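Local coordinates for protein Amuc_1102 (PDB 7DSZ) that has an immunoglobulin-like fold related to archaeal type IV pilus proteins and probably serves in a pilus-like assembly, though its precise function is not established, at residues A73-Y79 with Q137-Y143. Numbering follows the deposited sequence.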
ATOM      1  N   ALA C  73      13.248 -14.465   7.805  1.00 21.04           N
ATOM      2  CA  ALA C  73      11.977 -14.503   7.081  1.00 18.51           C
ATOM      3  C   ALA C  73      11.456 -15.929   7.009  1.00 19.99           C
ATOM      4  O   ALA C  73      12.209 -16.891   7.142  1.00 21.07           O
ATOM      5  CB  ALA C  73      12.107 -13.949   5.659  1.00 21.34           C
ATOM      6  N   LEU C  74      10.147 -16.038   6.772  1.00 18.96           N
ATOM      7  CA  LEU C  74       9.461 -17.279   6.433  1.00 16.67           C
ATOM      8  C   LEU C  74       8.438 -16.932   5.373  1.00 21.88           C
ATOM      9  O   LEU C  74       7.752 -15.910   5.490  1.00 19.79           O
ATOM     10  CB  LEU C  74       8.710 -17.883   7.626  1.00 19.15           C
ATOM     11  CG  LEU C  74       9.429 -18.613   8.733  1.00 22.38           C
ATOM     12  CD1 LEU C  74       8.396 -19.052   9.753  1.00 20.55           C
ATOM     13  CD2 LEU C  74      10.162 -19.825   8.116  1.00 20.32           C
ATOM     14  N   THR C  75       8.300 -17.780   4.365  1.00 21.38           N
ATOM     15  CA  THR C  75       7.278 -17.568   3.347  1.00 16.95           C
ATOM     16  C   THR C  75       6.122 -18.531   3.581  1.00 19.47           C
ATOM     17  O   THR C  75       6.324 -19.747   3.656  1.00 21.05           O
ATOM     18  CB  THR C  75       7.867 -17.740   1.946  1.00 21.27           C
ATOM     19  OG1 THR C  75       8.820 -16.697   1.717  1.00 24.01           O
ATOM     20  CG2 THR C  75       6.773 -17.641   0.891  1.00 25.70           C
ATOM     21  N   PHE C  76       4.923 -17.985   3.739  1.00 18.46           N
ATOM     22  CA  PHE C  76       3.710 -18.778   3.889  1.00 16.83           C
ATOM     23  C   PHE C  76       2.959 -18.762   2.569  1.00 20.33           C
ATOM     24  O   PHE C  76       2.661 -17.690   2.046  1.00 21.31           O
ATOM     25  CB  PHE C  76       2.809 -18.206   4.987  1.00 17.17           C
ATOM     26  CG  PHE C  76       3.196 -18.629   6.369  1.00 17.31           C
ATOM     27  CD1 PHE C  76       4.414 -18.238   6.911  1.00 17.25           C
ATOM     28  CD2 PHE C  76       2.344 -19.415   7.129  1.00 17.08           C
ATOM     29  CE1 PHE C  76       4.775 -18.624   8.198  1.00 17.43           C
ATOM     30  CE2 PHE C  76       2.703 -19.811   8.422  1.00 18.45           C
ATOM     31  CZ  PHE C  76       3.935 -19.412   8.948  1.00 17.26           C
ATOM     32  N   LYS C  77       2.631 -19.941   2.047  1.00 17.78           N
ATOM     33  CA  LYS C  77       1.817 -20.051   0.842  1.00 17.61           C
ATOM     34  C   LYS C  77       0.453 -20.592   1.245  1.00 18.02           C
ATOM     35  O   LYS C  77       0.361 -21.667   1.848  1.00 19.07           O
ATOM     36  CB  LYS C  77       2.495 -20.948  -0.194  1.00 18.15           C
ATOM     37  CG  LYS C  77       3.805 -20.377  -0.685  1.00 22.49           C
ATOM     38  CD  LYS C  77       4.530 -21.337  -1.635  1.00 25.54           C
ATOM     39  CE  LYS C  77       5.711 -20.631  -2.326  1.00 33.98           C
ATOM     40  NZ  LYS C  77       6.454 -21.569  -3.227  1.00 33.38           N
ATOM     41  N   PHE C  78      -0.593 -19.816   0.966  1.00 16.75           N
ATOM     42  CA  PHE C  78      -1.958 -20.190   1.300  1.00 18.28           C
ATOM     43  C   PHE C  78      -2.687 -20.660   0.047  1.00 17.09           C
ATOM     44  O   PHE C  78      -2.601 -20.013  -0.997  1.00 17.93           O
ATOM     45  CB  PHE C  78      -2.724 -19.010   1.890  1.00 18.21           C
ATOM     46  CG  PHE C  78      -2.189 -18.527   3.213  1.00 14.18           C
ATOM     47  CD1 PHE C  78      -1.108 -17.654   3.244  1.00 14.41           C
ATOM     48  CD2 PHE C  78      -2.774 -18.923   4.401  1.00 17.57           C
ATOM     49  CE1 PHE C  78      -0.619 -17.181   4.454  1.00 17.87           C
ATOM     50  CE2 PHE C  78      -2.296 -18.462   5.626  1.00 21.07           C
ATOM     51  CZ  PHE C  78      -1.224 -17.585   5.649  1.00 18.94           C
ATOM     52  N   TYR C  79      -3.428 -21.762   0.175  1.00 18.73           N
ATOM     53  CA  TYR C  79      -4.251 -22.312  -0.898  1.00 20.06           C
ATOM     54  C   TYR C  79      -5.654 -22.496  -0.359  1.00 19.31           C
ATOM     55  O   TYR C  79      -5.848 -23.211   0.633  1.00 20.59           O
ATOM     56  CB  TYR C  79      -3.719 -23.663  -1.393  1.00 21.90           C
ATOM     57  CG  TYR C  79      -2.269 -23.649  -1.805  1.00 21.43           C
ATOM     58  CD1 TYR C  79      -1.269 -23.894  -0.872  1.00 21.49           C
ATOM     59  CD2 TYR C  79      -1.900 -23.415  -3.121  1.00 22.46           C
ATOM     60  CE1 TYR C  79       0.059 -23.896  -1.233  1.00 21.57           C
ATOM     61  CE2 TYR C  79      -0.566 -23.411  -3.497  1.00 24.91           C
ATOM     62  CZ  TYR C  79       0.409 -23.652  -2.541  1.00 27.75           C
ATOM     63  OH  TYR C  79       1.745 -23.657  -2.884  1.00 29.15           O
ATOM     64  N   GLN C 137      -8.438 -26.358   2.091  1.00 22.25           N
ATOM     65  CA  GLN C 137      -7.466 -25.404   2.618  1.00 21.24           C
ATOM     66  C   GLN C 137      -6.087 -26.048   2.663  1.00 21.50           C
ATOM     67  O   GLN C 137      -5.952 -27.250   2.904  1.00 22.16           O
ATOM     68  CB  GLN C 137      -7.800 -24.934   4.046  1.00 23.08           C
ATOM     69  CG  GLN C 137      -9.168 -24.332   4.192  1.00 24.32           C
ATOM     70  CD  GLN C 137      -9.424 -23.759   5.574  1.00 25.64           C
ATOM     71  OE1 GLN C 137     -10.115 -22.751   5.715  1.00 25.48           O
ATOM     72  NE2 GLN C 137      -8.898 -24.421   6.605  1.00 24.27           N
ATOM     73  N   GLY C 138      -5.056 -25.234   2.462  1.00 21.10           N
ATOM     74  CA  GLY C 138      -3.697 -25.703   2.643  1.00 19.90           C
ATOM     75  C   GLY C 138      -2.771 -24.546   2.941  1.00 21.53           C
ATOM     76  O   GLY C 138      -2.987 -23.422   2.473  1.00 19.47           O
ATOM     77  N   VAL C 139      -1.735 -24.821   3.733  1.00 18.29           N
ATOM     78  CA  VAL C 139      -0.692 -23.847   4.031  1.00 17.45           C
ATOM     79  C   VAL C 139       0.657 -24.539   3.924  1.00 18.52           C
ATOM     80  O   VAL C 139       0.871 -25.575   4.558  1.00 20.96           O
ATOM     81  CB  VAL C 139      -0.856 -23.234   5.435  1.00 16.23           C
ATOM     82  CG1 VAL C 139       0.291 -22.265   5.726  1.00 17.07           C
ATOM     83  CG2 VAL C 139      -2.217 -22.532   5.558  1.00 16.83           C
ATOM     84  N   VAL C 140       1.560 -23.968   3.138  1.00 18.95           N
ATOM     85  CA  VAL C 140       2.929 -24.460   2.998  1.00 20.44           C
ATOM     86  C   VAL C 140       3.879 -23.368   3.463  1.00 22.15           C
ATOM     87  O   VAL C 140       3.776 -22.223   3.013  1.00 20.86           O
ATOM     88  CB  VAL C 140       3.239 -24.867   1.546  1.00 22.17           C
ATOM     89  CG1 VAL C 140       4.718 -25.286   1.409  1.00 20.50           C
ATOM     90  CG2 VAL C 140       2.303 -25.996   1.100  1.00 22.81           C
ATOM     91  N   VAL C 141       4.806 -23.716   4.358  1.00 16.77           N
ATOM     92  CA  VAL C 141       5.770 -22.757   4.897  1.00 14.96           C
ATOM     93  C   VAL C 141       7.148 -23.091   4.352  1.00 22.28           C
ATOM     94  O   VAL C 141       7.592 -24.243   4.444  1.00 21.51           O
ATOM     95  CB  VAL C 141       5.797 -22.775   6.437  1.00 19.30           C
ATOM     96  CG1 VAL C 141       6.760 -21.693   6.950  1.00 20.26           C
ATOM     97  CG2 VAL C 141       4.394 -22.569   7.001  1.00 20.98           C
ATOM     98  N   GLU C 142       7.833 -22.088   3.810  1.00 18.45           N
ATOM     99  CA  GLU C 142       9.190 -22.256   3.313  1.00 21.28           C
ATOM    100  C   GLU C 142      10.162 -21.390   4.105  1.00 26.79           C
ATOM    101  O   GLU C 142       9.833 -20.264   4.512  1.00 23.21           O
ATOM    102  CB  GLU C 142       9.285 -21.912   1.820  1.00 22.20           C
ATOM    103  CG  GLU C 142       8.473 -22.842   0.937  1.00 24.38           C
ATOM    104  CD  GLU C 142       8.570 -22.501  -0.546  1.00 35.99           C
ATOM    105  OE1 GLU C 142       9.276 -21.538  -0.897  1.00 41.51           O
ATOM    106  OE2 GLU C 142       7.926 -23.198  -1.360  1.00 40.78           O
ATOM    107  N   TYR C 143      11.357 -21.929   4.332  1.00 20.20           N
ATOM    108  CA  TYR C 143      12.473 -21.172   4.879  1.00 20.68           C
ATOM    109  C   TYR C 143      13.638 -21.294   3.908  1.00 25.97           C
ATOM    110  O   TYR C 143      14.043 -22.408   3.561  1.00 25.35           O
ATOM    111  CB  TYR C 143      12.882 -21.672   6.271  1.00 22.16           C
ATOM    112  CG  TYR C 143      14.114 -20.947   6.758  1.00 22.86           C
ATOM    113  CD1 TYR C 143      14.042 -19.615   7.143  1.00 25.32           C
ATOM    114  CD2 TYR C 143      15.358 -21.570   6.781  1.00 28.55           C
ATOM    115  CE1 TYR C 143      15.157 -18.930   7.563  1.00 27.80           C
ATOM    116  CE2 TYR C 143      16.493 -20.885   7.201  1.00 27.66           C
ATOM    117  CZ  TYR C 143      16.381 -19.563   7.590  1.00 34.40           C
ATOM    118  OH  TYR C 143      17.483 -18.847   8.010  1.00 29.99           O
TER
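One face of the Phe76 ring is taken by Val141 CG2, which sits 3.7 Å from the ring centroid, 18° off the normal, as a CH-pi contact. The Tyr143 ring meets the other strand at its edge, where CD1 lies 3.3 Å from Ala73 O, in the ring plane. Gly138 O lies at the edge of the Tyr79 ring, near its plane, while Trp162 stacks on that ring. The two antiparallel strands lie at the heart of the immunoglobulin-like fold, and strand 91-104 flanks 73-79 on its other side. Phe76, Phe78, Val139 and Val141 point into the core, toward the sheet formed by strands 18-32, 50-63 and 109-115. With CG1 anti to the backbone N (chi1 -177°), Val141 turns CG2 over the phenyl ring, and Val139 CG1 approaches it obliquely. Cutting Phe76 back to an alanine is likely to open a gap beneath Val141 CG2 and leave Leu23 and Ala111 short of a packing partner. Between the strands run six backbone hydrogen bonds, paired at Thr75 with Glu142, Lys77 with Val140 and Tyr79 with Gly138; Lys77 N to Val140 O measures 2.7 Å. The face with Thr75, Lys77 and Glu142 carries Val140 CG2, 3.9 Å from Tyr79 CE1, and a salt bridge. There the extended Lys77 chain brings NZ to 2.9 Å from Glu142 OE2, arriving from above the carboxylate, 43° out of its plane.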